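Local structure of methyl-accepting chemotaxis sensory transducer (Anaeromyxobacter dehalogenans, 4K08) at residues W59-E64 / Q94-T99. The protein probably senses small molecules in the periplasm through its Cache (PAS-like) domain and relays the signal to the chemotaxis machinery. Residues are numbered along the deposited sequence; the frame is centred on the assembly and turned at random.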
loop_
_atom_site.group_PDB
_atom_site.type_symbol
_atom_site.label_atom_id
_atom_site.label_comp_id
_atom_site.label_asym_id
_atom_site.label_seq_id
_atom_site.Cartn_x
_atom_site.Cartn_y
_atom_site.Cartn_z
ATOM N N TRP A 59 -2.283 2.563 0.715
ATOM C CA TRP A 59 -1.315 3.597 0.384
ATOM C C TRP A 59 -0.535 3.113 -0.832
ATOM O O TRP A 59 -0.569 1.943 -1.183
ATOM C CB TRP A 59 -0.296 3.850 1.546
ATOM C CG TRP A 59 0.705 2.686 1.662
ATOM C CD1 TRP A 59 1.938 2.552 1.004
ATOM C CD2 TRP A 59 0.540 1.479 2.427
ATOM N NE1 TRP A 59 2.539 1.358 1.361
ATOM C CE2 TRP A 59 1.698 0.656 2.181
ATOM C CE3 TRP A 59 -0.463 0.998 3.280
ATOM C CZ2 TRP A 59 1.873 -0.597 2.781
ATOM C CZ3 TRP A 59 -0.275 -0.285 3.902
ATOM C CH2 TRP A 59 0.882 -1.055 3.640
ATOM N N VAL A 60 0.184 4.027 -1.468
ATOM C CA VAL A 60 1.016 3.682 -2.585
ATOM C C VAL A 60 2.400 4.267 -2.340
ATOM O O VAL A 60 2.536 5.455 -2.023
ATOM C CB VAL A 60 0.462 4.264 -3.914
ATOM C CG1 VAL A 60 1.462 3.912 -5.075
ATOM C CG2 VAL A 60 -0.977 3.752 -4.192
ATOM N N ASN A 61 3.433 3.444 -2.479
ATOM C CA ASN A 61 4.782 3.989 -2.552
ATOM C C ASN A 61 5.506 3.436 -3.777
ATOM O O ASN A 61 5.020 2.492 -4.375
ATOM C CB ASN A 61 5.586 3.756 -1.250
ATOM C CG ASN A 61 5.847 2.276 -0.957
ATOM O OD1 ASN A 61 5.076 1.621 -0.241
ATOM N ND2 ASN A 61 6.953 1.752 -1.491
ATOM N N ASP A 62 6.646 4.028 -4.143
ATOM C CA ASP A 62 7.406 3.510 -5.305
ATOM C C ASP A 62 8.636 2.756 -4.831
ATOM O O ASP A 62 8.778 2.465 -3.619
ATOM C CB ASP A 62 7.808 4.596 -6.339
ATOM C CG ASP A 62 8.817 5.627 -5.797
ATOM O OD1 ASP A 62 9.575 5.374 -4.809
ATOM O OD2 ASP A 62 8.837 6.742 -6.377
ATOM N N LEU A 63 9.518 2.427 -5.775
ATOM C CA LEU A 63 10.592 1.479 -5.482
ATOM C C LEU A 63 11.847 2.105 -4.887
ATOM O O LEU A 63 12.728 1.387 -4.428
ATOM C CB LEU A 63 10.930 0.662 -6.752
ATOM C CG LEU A 63 9.722 -0.158 -7.260
ATOM C CD1 LEU A 63 10.084 -0.864 -8.559
ATOM C CD2 LEU A 63 9.217 -1.158 -6.218
ATOM N N GLU A 64 11.924 3.434 -4.859
ATOM C CA GLU A 64 13.076 4.117 -4.274
ATOM C C GLU A 64 13.467 3.607 -2.854
ATOM O O GLU A 64 14.638 3.330 -2.634
ATOM C CB GLU A 64 12.889 5.648 -4.309
ATOM C CG GLU A 64 14.160 6.449 -3.942
ATOM C CD GLU A 64 13.985 7.961 -4.098
ATOM O OE1 GLU A 64 13.014 8.407 -4.779
ATOM O OE2 GLU A 64 14.804 8.709 -3.521
ATOM N N GLN A 94 11.477 -0.212 2.957
ATOM C CA GLN A 94 12.514 -1.001 2.297
ATOM C C GLN A 94 12.048 -2.468 2.261
ATOM O O GLN A 94 12.197 -3.124 1.231
ATOM C CB GLN A 94 13.923 -0.809 2.946
ATOM C CG GLN A 94 14.827 0.135 2.058
ATOM C CD GLN A 94 15.803 0.982 2.907
ATOM O OE1 GLN A 94 15.455 2.112 3.362
ATOM N NE2 GLN A 94 17.002 0.414 3.179
ATOM N N GLU A 95 11.441 -2.955 3.346
ATOM C CA GLU A 95 11.015 -4.354 3.363
ATOM C C GLU A 95 9.851 -4.622 2.389
ATOM O O GLU A 95 9.770 -5.696 1.800
ATOM C CB GLU A 95 10.698 -4.821 4.789
ATOM C CG GLU A 95 11.946 -5.008 5.662
ATOM C CD GLU A 95 12.929 -6.036 5.088
ATOM O OE1 GLU A 95 12.532 -7.220 4.980
ATOM O OE2 GLU A 95 14.079 -5.661 4.725
ATOM N N PHE A 96 8.960 -3.651 2.198
ATOM C CA PHE A 96 7.923 -3.784 1.159
ATOM C C PHE A 96 8.563 -3.952 -0.227
ATOM O O PHE A 96 8.143 -4.782 -1.023
ATOM C CB PHE A 96 7.027 -2.542 1.079
ATOM C CG PHE A 96 6.242 -2.255 2.332
ATOM C CD1 PHE A 96 6.017 -3.238 3.283
ATOM C CD2 PHE A 96 5.677 -0.992 2.528
ATOM C CE1 PHE A 96 5.280 -2.951 4.431
ATOM C CE2 PHE A 96 4.946 -0.699 3.683
ATOM C CZ PHE A 96 4.738 -1.684 4.624
ATOM N N VAL A 97 9.531 -3.093 -0.516
ATOM C CA VAL A 97 10.146 -3.070 -1.845
ATOM C C VAL A 97 10.897 -4.384 -2.077
ATOM O O VAL A 97 10.788 -4.961 -3.163
ATOM C CB VAL A 97 11.064 -1.814 -2.059
ATOM C CG1 VAL A 97 12.054 -1.986 -3.312
ATOM C CG2 VAL A 97 10.205 -0.575 -2.148
ATOM N N ARG A 98 11.615 -4.873 -1.055
ATOM C CA ARG A 98 12.322 -6.165 -1.166
ATOM C C ARG A 98 11.349 -7.315 -1.381
ATOM O O ARG A 98 11.587 -8.192 -2.184
ATOM C CB ARG A 98 13.170 -6.466 0.078
ATOM C CG ARG A 98 14.443 -5.642 0.204
ATOM C CD ARG A 98 15.402 -6.282 1.239
ATOM N NE ARG A 98 15.569 -5.443 2.423
ATOM C CZ ARG A 98 16.137 -4.228 2.396
ATOM N NH1 ARG A 98 16.238 -3.501 3.536
ATOM N NH2 ARG A 98 16.586 -3.725 1.215
ATOM N N THR A 99 10.233 -7.287 -0.668
ATOM C CA THR A 99 9.223 -8.332 -0.772
ATOM C C THR A 99 8.593 -8.374 -2.160
ATOM O O THR A 99 8.399 -9.455 -2.714
ATOM C CB THR A 99 8.088 -8.077 0.247
ATOM O OG1 THR A 99 8.651 -8.052 1.562
ATOM C CG2 THR A 99 7.003 -9.150 0.153
#
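ND2 of Asn-61, which lies against Val-97, donates to O of Asp-62 at 2.9 Å. OD1 of Asn-61 accepts from NE1 of Trp-59 at 3.0 Å, in the plane of the indole and of the amide carbonyl. Together the two bonds fix the rotation of the amide. The contact belongs to a single Cache domain with a PAS-like fold: strand 59-62 of the antiparallel sheet faces helix 92-103, and the short segment axes cross at -76°. With CG turned in between its own backbone N and carbonyl carbon (chi1 65°), the Asn-61 amide lies toward the helix, and its OD1 meets the edge of the Phe-96 ring near the ring plane, 3.9 Å from CD2 of Phe-96. The Trp-59 and Phe-96 rings are inclined by 29° and offset, with little of one ring lying over the other. Their touch is concentrated at CZ2 of Trp-59, only 3.2 Å from CE2 of Phe-96. Tyr-110 meets Phe-96 edge to face, and Val-127 touches both side chains. An acetate ion, probably from the crystallisation liquor, lies close to the Trp-59 side chain and may mark a pocket. An alanine in place of Trp-59 would probably open a gap beside Phe-96 and leave OD1 of Asn-61 without its indole donor. OD1 of Asp-62 accepts from the backbone N of Glu-64, which makes an Asx turn. Val-97 packs against this bend with both methyls. CG2 of Val-97 lies 3.7 Å from O of Asp-62. CG1 of Val-97 comes to 3.6 Å from O of Leu-63 and also touches CD2 of that residue.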